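Local coordinates for centrosome-associated zinc finger protein CP190 (Drosophila melanogaster, PDB 6ER1), which organises chromatin domains and their boundaries when recruited by insulator DNA-binding proteins, and dimerises through the N-terminal BTB domain described here, at residues D59-L64 with N79-D84; T38-D43 with D72-M77; V87-F92 with M115-L120. All coordinates share one frame; numbering follows the deposited sequence. Where two conformers were deposited one is given.

Interaction 1 (D59-L64 with N79-D84)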
loop_
_atom_site.group_PDB
_atom_site.type_symbol
_atom_site.label_atom_id
_atom_site.label_comp_id
_atom_site.label_asym_id
_atom_site.label_seq_id
_atom_site.Cartn_x
_atom_site.Cartn_y
_atom_site.Cartn_z
ATOM N N ASP A 59 -11.976 0.322 -9.493
ATOM C CA ASP A 59 -12.716 -0.813 -8.905
ATOM C C ASP A 59 -12.848 -2.015 -9.870
ATOM O O ASP A 59 -13.467 -3.022 -9.542
ATOM C CB ASP A 59 -14.096 -0.392 -8.423
ATOM C CG ASP A 59 -14.024 0.464 -7.185
ATOM O OD1 ASP A 59 -13.389 -0.020 -6.230
ATOM O OD2 ASP A 59 -14.549 1.596 -7.230
ATOM N N TYR A 60 -12.190 -1.940 -11.011
ATOM C CA TYR A 60 -12.348 -2.999 -12.025
ATOM C C TYR A 60 -11.826 -4.344 -11.541
ATOM O O TYR A 60 -12.424 -5.381 -11.799
ATOM C CB TYR A 60 -11.674 -2.579 -13.276
ATOM C CG TYR A 60 -11.895 -3.502 -14.453
ATOM C CD1 TYR A 60 -13.086 -3.506 -15.182
ATOM C CD2 TYR A 60 -10.861 -4.329 -14.879
ATOM C CE1 TYR A 60 -13.241 -4.327 -16.312
ATOM C CE2 TYR A 60 -10.973 -5.106 -16.021
ATOM C CZ TYR A 60 -12.145 -5.120 -16.728
ATOM O OH TYR A 60 -12.227 -5.953 -17.831
ATOM N N PHE A 61 -10.668 -4.355 -10.865
ATOM C CA PHE A 61 -10.170 -5.617 -10.343
ATOM C C PHE A 61 -11.112 -6.185 -9.262
ATOM O O PHE A 61 -11.265 -7.392 -9.183
ATOM C CB PHE A 61 -8.736 -5.509 -9.855
ATOM C CG PHE A 61 -7.728 -5.355 -10.961
ATOM C CD1 PHE A 61 -7.182 -6.468 -11.525
ATOM C CD2 PHE A 61 -7.318 -4.112 -11.425
ATOM C CE1 PHE A 61 -6.256 -6.349 -12.516
ATOM C CE2 PHE A 61 -6.395 -3.995 -12.451
ATOM C CZ PHE A 61 -5.866 -5.124 -12.954
ATOM N N ASN A 62 -11.801 -5.304 -8.497
ATOM C CA ASN A 62 -12.827 -5.745 -7.565
ATOM C C ASN A 62 -13.951 -6.495 -8.302
ATOM O O ASN A 62 -14.381 -7.564 -7.891
ATOM C CB ASN A 62 -13.397 -4.607 -6.695
ATOM C CG ASN A 62 -12.372 -4.028 -5.735
ATOM O OD1 ASN A 62 -11.573 -4.751 -5.160
ATOM N ND2 ASN A 62 -12.439 -2.719 -5.517
ATOM N N VAL A 63 -14.380 -5.932 -9.416
ATOM C CA VAL A 63 -15.441 -6.595 -10.184
ATOM C C VAL A 63 -14.974 -7.893 -10.808
ATOM O O VAL A 63 -15.730 -8.856 -10.823
ATOM C CB VAL A 63 -16.167 -5.620 -11.162
ATOM C CG1 VAL A 63 -16.559 -6.236 -12.492
ATOM C CG2 VAL A 63 -17.427 -5.107 -10.479
ATOM N N LEU A 64 -13.715 -7.920 -11.274
ATOM C CA LEU A 64 -13.148 -9.194 -11.792
ATOM C C LEU A 64 -13.137 -10.281 -10.700
ATOM O O LEU A 64 -13.500 -11.408 -10.950
ATOM C CB LEU A 64 -11.736 -8.961 -12.341
ATOM C CG LEU A 64 -11.567 -8.068 -13.548
ATOM C CD1 LEU A 64 -10.130 -8.127 -14.045
ATOM C CD2 LEU A 64 -12.570 -8.378 -14.646
ATOM N N ASN A 79 -10.571 -12.328 -21.656
ATOM C CA ASN A 79 -9.885 -12.321 -22.959
ATOM C C ASN A 79 -9.473 -10.941 -23.426
ATOM O O ASN A 79 -8.410 -10.796 -24.043
ATOM C CB ASN A 79 -10.765 -12.967 -24.007
ATOM C CG ASN A 79 -10.946 -14.440 -23.768
ATOM O OD1 ASN A 79 -10.128 -15.089 -23.119
ATOM N ND2 ASN A 79 -12.020 -14.984 -24.311
ATOM N N GLU A 80 -10.258 -9.924 -23.064
ATOM C CA GLU A 80 -9.945 -8.551 -23.479
ATOM C C GLU A 80 -8.965 -7.842 -22.566
ATOM O O GLU A 80 -8.674 -6.668 -22.817
ATOM C CB GLU A 80 -11.212 -7.667 -23.594
ATOM C CG GLU A 80 -11.897 -7.216 -22.279
ATOM C CD GLU A 80 -12.916 -8.211 -21.784
ATOM O OE1 GLU A 80 -12.787 -9.427 -22.115
ATOM O OE2 GLU A 80 -13.817 -7.772 -21.048
ATOM N N PHE A 81 -8.446 -8.527 -21.534
ATOM C CA PHE A 81 -7.657 -7.870 -20.503
ATOM C C PHE A 81 -6.442 -8.731 -20.201
ATOM O O PHE A 81 -6.325 -9.386 -19.171
ATOM C CB PHE A 81 -8.559 -7.662 -19.262
ATOM C CG PHE A 81 -8.041 -6.689 -18.245
ATOM C CD1 PHE A 81 -7.877 -5.362 -18.553
ATOM C CD2 PHE A 81 -7.814 -7.100 -16.931
ATOM C CE1 PHE A 81 -7.488 -4.437 -17.590
ATOM C CE2 PHE A 81 -7.434 -6.175 -15.967
ATOM C CZ PHE A 81 -7.244 -4.848 -16.298
ATOM N N GLN A 82 -5.552 -8.796 -21.202
ATOM C CA GLN A 82 -4.340 -9.628 -21.134
ATOM C C GLN A 82 -3.111 -8.794 -20.907
ATOM O O GLN A 82 -3.178 -7.566 -20.646
ATOM C CB GLN A 82 -4.258 -10.482 -22.420
ATOM C CG GLN A 82 -5.430 -11.426 -22.498
ATOM C CD GLN A 82 -5.328 -12.571 -21.486
ATOM O OE1 GLN A 82 -4.300 -13.288 -21.438
ATOM N NE2 GLN A 82 -6.393 -12.810 -20.730
ATOM N N ALA A 83 -1.943 -9.424 -20.898
ATOM C CA ALA A 83 -0.722 -8.758 -20.399
ATOM C C ALA A 83 -0.362 -7.504 -21.178
ATOM O O ALA A 83 0.235 -6.595 -20.642
ATOM C CB ALA A 83 0.458 -9.728 -20.339
ATOM N N ASP A 84 -0.692 -7.475 -22.498
ATOM C CA ASP A 84 -0.373 -6.275 -23.264
ATOM C C ASP A 84 -0.892 -4.931 -22.698
ATOM O O ASP A 84 -0.274 -3.907 -22.860
ATOM C CB ASP A 84 -0.780 -6.388 -24.764
ATOM C CG ASP A 84 -2.249 -6.622 -24.999
ATOM O OD1 ASP A 84 -2.991 -6.997 -24.046
ATOM O OD2 ASP A 84 -2.683 -6.395 -26.148
#

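Interaction 2 (T38-D43 with D72-M77)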
loop_
_atom_site.group_PDB
_atom_site.type_symbol
_atom_site.label_atom_id
_atom_site.label_comp_id
_atom_site.label_asym_id
_atom_site.label_seq_id
_atom_site.Cartn_x
_atom_site.Cartn_y
_atom_site.Cartn_z
ATOM N N THR A 38 -3.217 -12.836 -7.456
ATOM C CA THR A 38 -2.457 -13.386 -8.548
ATOM C C THR A 38 -3.330 -13.327 -9.783
ATOM O O THR A 38 -4.429 -13.908 -9.795
ATOM C CB THR A 38 -2.007 -14.823 -8.253
ATOM O OG1 THR A 38 -1.192 -14.831 -7.068
ATOM C CG2 THR A 38 -1.212 -15.434 -9.403
ATOM N N LEU A 39 -2.845 -12.613 -10.806
ATOM C CA LEU A 39 -3.543 -12.489 -12.084
ATOM C C LEU A 39 -2.977 -13.506 -13.045
ATOM O O LEU A 39 -1.759 -13.611 -13.195
ATOM C CB LEU A 39 -3.340 -11.104 -12.681
ATOM C CG LEU A 39 -3.561 -9.938 -11.721
ATOM C CD1 LEU A 39 -3.262 -8.636 -12.398
ATOM C CD2 LEU A 39 -4.970 -9.936 -11.171
ATOM N N GLN A 40 -3.841 -14.268 -13.699
ATOM C CA GLN A 40 -3.411 -15.288 -14.648
ATOM C C GLN A 40 -3.882 -14.999 -16.065
ATOM O O GLN A 40 -5.098 -14.799 -16.280
ATOM C CB GLN A 40 -3.848 -16.673 -14.182
ATOM C CG GLN A 40 -3.299 -17.779 -15.091
ATOM C CD GLN A 40 -3.390 -19.138 -14.471
ATOM O OE1 GLN A 40 -3.017 -19.330 -13.321
ATOM N NE2 GLN A 40 -3.884 -20.103 -15.239
ATOM N N PHE A 41 -2.921 -15.034 -17.002
ATOM C CA PHE A 41 -3.162 -14.780 -18.413
ATOM C C PHE A 41 -3.458 -16.062 -19.201
ATOM O O PHE A 41 -3.279 -17.174 -18.686
ATOM C CB PHE A 41 -2.014 -13.936 -18.972
ATOM C CG PHE A 41 -1.830 -12.648 -18.243
ATOM C CD1 PHE A 41 -2.788 -11.665 -18.331
ATOM C CD2 PHE A 41 -0.707 -12.416 -17.486
ATOM C CE1 PHE A 41 -2.628 -10.461 -17.662
ATOM C CE2 PHE A 41 -0.520 -11.227 -16.838
ATOM C CZ PHE A 41 -1.489 -10.231 -16.909
ATOM N N ARG A 42 -3.911 -15.905 -20.439
ATOM C CA ARG A 42 -4.328 -17.043 -21.276
ATOM C C ARG A 42 -3.178 -18.012 -21.528
ATOM O O ARG A 42 -3.399 -19.235 -21.630
ATOM C CB ARG A 42 -4.923 -16.571 -22.613
ATOM C CG ARG A 42 -6.294 -15.913 -22.493
ATOM C CD ARG A 42 -6.921 -15.657 -23.872
ATOM N NE ARG A 42 -7.410 -16.891 -24.481
ATOM C CZ ARG A 42 -8.029 -16.952 -25.663
ATOM N NH1 ARG A 42 -8.420 -18.122 -26.139
ATOM N NH2 ARG A 42 -8.267 -15.854 -26.377
ATOM N N ASP A 43 -1.951 -17.468 -21.599
ATOM C CA ASP A 43 -0.732 -18.284 -21.788
ATOM C C ASP A 43 -0.226 -18.981 -20.479
ATOM O O ASP A 43 0.835 -19.628 -20.475
ATOM C CB ASP A 43 0.375 -17.409 -22.471
ATOM C CG ASP A 43 0.879 -16.236 -21.600
ATOM O OD1 ASP A 43 0.450 -16.127 -20.438
ATOM O OD2 ASP A 43 1.759 -15.473 -22.117
ATOM N N ASP A 72 -6.609 -22.495 -8.645
ATOM C CA ASP A 72 -5.359 -22.629 -7.893
ATOM C C ASP A 72 -4.839 -21.269 -7.377
ATOM O O ASP A 72 -3.685 -20.904 -7.592
ATOM C CB ASP A 72 -4.319 -23.348 -8.773
ATOM C CG ASP A 72 -4.757 -24.756 -9.163
ATOM O OD1 ASP A 72 -5.572 -25.361 -8.426
ATOM O OD2 ASP A 72 -4.285 -25.265 -10.201
ATOM N N ASP A 73 -5.734 -20.524 -6.730
ATOM C CA ASP A 73 -5.419 -19.258 -6.095
ATOM C C ASP A 73 -5.073 -18.110 -7.063
ATOM O O ASP A 73 -4.479 -17.118 -6.645
ATOM C CB ASP A 73 -4.290 -19.473 -5.076
ATOM C CG ASP A 73 -4.354 -18.519 -3.924
ATOM O OD1 ASP A 73 -5.272 -18.657 -3.090
ATOM O OD2 ASP A 73 -3.462 -17.648 -3.837
ATOM N N ALA A 74 -5.472 -18.223 -8.329
ATOM C CA ALA A 74 -5.198 -17.182 -9.325
ATOM C C ALA A 74 -6.490 -16.805 -10.005
ATOM O O ALA A 74 -7.301 -17.663 -10.345
ATOM C CB ALA A 74 -4.201 -17.657 -10.370
ATOM N N LEU A 75 -6.639 -15.506 -10.226
ATOM C CA LEU A 75 -7.782 -14.963 -10.906
ATOM C C LEU A 75 -7.559 -15.020 -12.431
ATOM O O LEU A 75 -6.580 -14.467 -12.960
ATOM C CB LEU A 75 -7.994 -13.532 -10.442
ATOM C CG LEU A 75 -9.221 -12.802 -10.963
ATOM C CD1 LEU A 75 -10.491 -13.531 -10.562
ATOM C CD2 LEU A 75 -9.201 -11.418 -10.359
ATOM N N ILE A 76 -8.494 -15.636 -13.140
ATOM C CA ILE A 76 -8.362 -15.816 -14.597
ATOM C C ILE A 76 -8.820 -14.531 -15.303
ATOM O O ILE A 76 -10.008 -14.137 -15.257
ATOM C CB ILE A 76 -9.203 -16.988 -15.090
ATOM C CG1 ILE A 76 -8.770 -18.281 -14.391
ATOM C CG2 ILE A 76 -9.130 -17.089 -16.594
ATOM C CD1 ILE A 76 -7.287 -18.593 -14.503
ATOM N N MET A 77 -7.879 -13.847 -15.920
ATOM C CA MET A 77 -8.180 -12.588 -16.577
ATOM C C MET A 77 -9.071 -12.799 -17.806
ATOM O O MET A 77 -8.905 -13.780 -18.524
ATOM C CB MET A 77 -6.886 -11.912 -17.031
ATOM C CG MET A 77 -6.038 -11.408 -15.865
ATOM S SD MET A 77 -6.811 -10.188 -14.794
ATOM C CE MET A 77 -7.606 -11.162 -13.536
HETATM O O HOH W 1 -5.168 -14.524 -6.140
HETATM O O HOH W 2 -6.545 -15.153 -18.713
#

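Interaction 3 (V87-F92 with M115-L120)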
loop_
_atom_site.group_PDB
_atom_site.type_symbol
_atom_site.label_atom_id
_atom_site.label_comp_id
_atom_site.label_asym_id
_atom_site.label_seq_id
_atom_site.Cartn_x
_atom_site.Cartn_y
_atom_site.Cartn_z
ATOM N N VAL A 87 -0.020 -5.306 -17.949
ATOM C CA VAL A 87 1.311 -5.021 -17.412
ATOM C C VAL A 87 1.666 -3.532 -17.386
ATOM O O VAL A 87 2.025 -3.028 -16.288
ATOM C CB VAL A 87 2.404 -5.880 -18.126
ATOM C CG1 VAL A 87 3.789 -5.382 -17.769
ATOM C CG2 VAL A 87 2.208 -7.334 -17.725
ATOM N N PRO A 88 1.410 -2.778 -18.461
ATOM C CA PRO A 88 1.706 -1.348 -18.390
ATOM C C PRO A 88 0.766 -0.626 -17.367
ATOM O O PRO A 88 1.252 0.315 -16.711
ATOM C CB PRO A 88 1.506 -0.815 -19.814
ATOM C CG PRO A 88 1.354 -1.980 -20.633
ATOM C CD PRO A 88 1.201 -3.224 -19.861
ATOM N N ILE A 89 -0.500 -1.039 -17.358
ATOM C CA ILE A 89 -1.461 -0.366 -16.405
ATOM C C ILE A 89 -1.044 -0.639 -14.970
ATOM O O ILE A 89 -1.042 0.306 -14.146
ATOM C CB ILE A 89 -2.860 -0.786 -16.747
ATOM C CG1 ILE A 89 -3.270 -0.138 -18.059
ATOM C CG2 ILE A 89 -3.823 -0.329 -15.630
ATOM C CD1 ILE A 89 -4.580 -0.584 -18.619
ATOM N N VAL A 90 -0.723 -1.868 -14.625
ATOM C CA VAL A 90 -0.291 -2.161 -13.260
ATOM C C VAL A 90 0.981 -1.417 -12.934
ATOM O O VAL A 90 1.153 -0.863 -11.817
ATOM C CB VAL A 90 -0.151 -3.680 -13.026
ATOM C CG1 VAL A 90 0.585 -4.007 -11.721
ATOM C CG2 VAL A 90 -1.502 -4.354 -13.011
ATOM N N ASN A 91 1.949 -1.368 -13.856
ATOM C CA ASN A 91 3.146 -0.614 -13.554
ATOM C C ASN A 91 2.868 0.891 -13.297
ATOM O O ASN A 91 3.491 1.529 -12.406
ATOM C CB ASN A 91 4.205 -0.785 -14.636
ATOM C CG ASN A 91 4.865 -2.175 -14.654
ATOM O OD1 ASN A 91 4.951 -2.838 -13.640
ATOM N ND2 ASN A 91 5.406 -2.555 -15.785
ATOM N N PHE A 92 1.917 1.433 -14.041
ATOM C CA PHE A 92 1.415 2.796 -13.810
ATOM C C PHE A 92 0.827 2.916 -12.400
ATOM O O PHE A 92 1.146 3.900 -11.682
ATOM C CB PHE A 92 0.381 3.202 -14.853
ATOM C CG PHE A 92 -0.344 4.461 -14.541
ATOM C CD1 PHE A 92 0.231 5.693 -14.634
ATOM C CD2 PHE A 92 -1.600 4.357 -14.014
ATOM C CE1 PHE A 92 -0.455 6.829 -14.254
ATOM C CE2 PHE A 92 -2.306 5.488 -13.639
ATOM C CZ PHE A 92 -1.739 6.724 -13.782
ATOM N N MET A 115 -12.484 0.199 -17.616
ATOM C CA MET A 115 -12.171 0.085 -16.190
ATOM C C MET A 115 -12.731 1.294 -15.435
ATOM O O MET A 115 -12.769 1.236 -14.195
ATOM C CB MET A 115 -10.678 0.096 -15.934
ATOM C CG MET A 115 -9.928 -1.075 -16.545
ATOM S SD MET A 115 -8.130 -0.882 -16.383
ATOM C CE MET A 115 -7.980 -1.252 -14.674
ATOM N N ASN A 116 -13.096 2.326 -16.135
ATOM C CA ASN A 116 -13.369 3.681 -15.602
ATOM C C ASN A 116 -12.228 4.110 -14.778
ATOM O O ASN A 116 -12.400 4.686 -13.644
ATOM C CB ASN A 116 -14.709 3.822 -14.860
ATOM C CG ASN A 116 -15.102 5.259 -14.806
ATOM O OD1 ASN A 116 -15.013 6.004 -15.774
ATOM N ND2 ASN A 116 -15.523 5.702 -13.558
ATOM N N MET A 117 -10.998 3.938 -15.156
ATOM C CA MET A 117 -9.827 4.321 -14.446
ATOM C C MET A 117 -9.522 5.758 -14.732
ATOM O O MET A 117 -8.663 6.144 -15.535
ATOM C CB MET A 117 -8.640 3.403 -14.782
ATOM C CG MET A 117 -7.420 3.632 -13.955
ATOM S SD MET A 117 -6.210 2.325 -14.313
ATOM C CE MET A 117 -4.781 2.962 -13.507
ATOM N N THR A 118 -10.221 6.650 -13.998
ATOM C CA THR A 118 -10.190 8.046 -14.252
ATOM C C THR A 118 -8.799 8.661 -14.295
ATOM O O THR A 118 -8.503 9.511 -15.170
ATOM C CB THR A 118 -11.051 8.763 -13.151
ATOM O OG1 THR A 118 -12.349 8.148 -13.157
ATOM C CG2 THR A 118 -11.185 10.244 -13.417
ATOM N N VAL A 119 -7.946 8.273 -13.346
ATOM C CA VAL A 119 -6.633 8.892 -13.286
ATOM C C VAL A 119 -5.813 8.583 -14.577
ATOM O O VAL A 119 -5.058 9.411 -15.018
ATOM C CB VAL A 119 -5.855 8.528 -12.015
ATOM C CG1 VAL A 119 -5.534 7.068 -11.917
ATOM C CG2 VAL A 119 -4.646 9.424 -11.774
ATOM N N LEU A 120 -6.003 7.396 -15.104
ATOM C CA LEU A 120 -5.268 7.009 -16.353
ATOM C C LEU A 120 -5.921 7.670 -17.580
ATOM O O LEU A 120 -5.213 8.096 -18.513
ATOM C CB LEU A 120 -5.244 5.487 -16.457
ATOM C CG LEU A 120 -4.543 4.956 -17.723
ATOM C CD1 LEU A 120 -3.137 5.521 -17.788
ATOM C CD2 LEU A 120 -4.589 3.448 -17.598
#

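Interaction 1 (D59-L64 with N79-D84)
Leu64 and Phe81 mark the closest backbone approach, yet their CA atoms stay 10.4 Å apart, so the start of helix 60-67 and the loop before helix 83-95 meet through side chains alone. Phe81 bridges the gap: its CG lies anti to the backbone N (chi1 -164°), and the ring is received by three residues of the helix. Tyr60 comes edge-on to one face in a T-shaped (edge-to-face) pair, the two ring planes 71° apart and the centroids separated by 4.9 Å. Its CE2 atom stands over the middle of the Phe81 ring, 3.7 Å from Phe81 CE2. Phe61 CZ reaches the rim of the same ring, 3.6 Å from Phe81 CE2; here the planes make 57°, an oblique pairing. Leu64 adds a methyl, with CD1 3.8 Å from Phe81 CD2.

No hydrogen bond crosses between the segments. Tyr60 OH lies 4.0 Å from Glu80 OE2 and is hydrogen-bonded to Glu114 of helix 105-115, whose carboxylate lies close to that of Glu80; Met115 of that helix packs on all three rings. On the far side of helix 60-67, Asn62 ND2 bonds to Asp59 OD1 at 2.9 Å and also to Tyr34 OH of the second subunit. The three rings form an aromatic cluster in the BTB/POZ domain, joining helix 60-67 to the segment that leads from strand 74-76 into helix 83-95.

Interaction 2 (T38-D43 with D72-M77)
Gln40 O is gripped by two donors: Met77 N at 3.0 Å, with a nearly straight N-H...O angle of 170°, and a water at 2.9 Å. That water also donates to Met77 O, closing a small bridge where the paired strands end. Two further backbone bonds continue the ladder, Leu75 N to Thr38 O and Gln40 N to Leu75 O, each 2.8 Å. Leu75 therefore bonds to Thr38 and to Gln40, the residues flanking its bridge partner Leu39, the pattern of parallel pairing; the short strand axes 38-40 and 74-76 run in the same sense, 37° apart. At the other end a second water accepts from Thr38 N and donates to Asp73 O.

The two sides of this ladder differ in character. Leu39 and Leu75 point to one face. There the Met77 chain, bent at both chi2 (-60°) and chi3, brings its SD and CE end to Leu39, CE lying 3.7 Å from Leu39 CD2. Met77 CG packs against Phe41 CE1 at 4.0 Å. This apolar side is covered by helices 60-67 and 83-95, through Phe61, Leu64 and Val86. On the opposite face Gln40 and Ile76 run alongside each other in the same direction, and Ile76 CD1 sits 3.8 Å from Gln40 NE2. Gln40 OE1 is hydrogen-bonded to Gln46 of strand 46-49, so the amide links across to the neighbouring strand. Strand 37-40 thus has 46-49 antiparallel on one flank and 74-76 parallel on the other, within the mixed sheet that packs against the helices of the BTB/POZ fold.

Interaction 3 (V87-F92 with M115-L120)
Leu120 meets Phe92 over one face of the ring: its CD1 stands over the ring centre, 4.2 Å from the centroid and only 10° off the ring normal, a CH-pi contact. The rim of that ring is used at the same time. Met117 CE lies close to the ring plane, 3.5 Å from Phe92 CD2, while Val119 CG1 approaches the edge at 4.0 Å from Phe92 CE2. One aromatic side chain is therefore met over a face by one residue of 115-120 and at its edge by two others. Phe92 CG is anti to the backbone N (chi1 169°), which starts the ring off from helix 83-95 toward this group.

Met117 was modelled in two conformers, and its contacts hold for the one described. With an extended chain, it runs past both Phe92 and Ile89 in the opposite direction to each. Its sulfur touches the Ile89 branch methyl, SD to CG2 at 3.8 Å. The other branch of Ile89 lies roughly perpendicular to the Leu120 side chain, CG1 being 3.8 Å from Leu120 CD2. Beyond it, Ile89 CD1 comes within 4.2 Å of Met115 SD. These residues straddle a change of direction: Asn116, with positive phi, ends helix 105-115 in a Schellman motif, and Met117 takes the N-cap position of helix 118-124, so side chains from before and after this turn face helix 83-95.

Phe92 also meets Trp17 of the second subunit, their planes at about 55°, and Val119 packs on the same tryptophan, so these two residues take part in the dimer interface. No hydrogen bond crosses between the two segments. Methyl groups, thioethers and one ring dominate, so the attachment here rests on apolar burial and van der Waals contact rather than on directional polar bonds.

How the interactions relate
Interactions 1 and 2 have centres about 10 Å apart and touch directly: Gln82 OE1 lies 2.8 Å from Arg42 N, a probable hydrogen bond, and Ala83 N is 3.5 Å from Phe41 CE1. Interaction 3 is also about 10 Å from interaction 1, centre to centre, and Met115 connects them, its SD 3.8 Å from Phe81 CE1. Interactions 2 and 3 do not touch, with centres about 18 Å apart. Interaction 1 thus lies between the sheet and the helical contact, and helix 83-95 contributes to both 1 and 3. The second subunit reaches interactions 1 and 3, whereas no other chain of the assembly touches interaction 2.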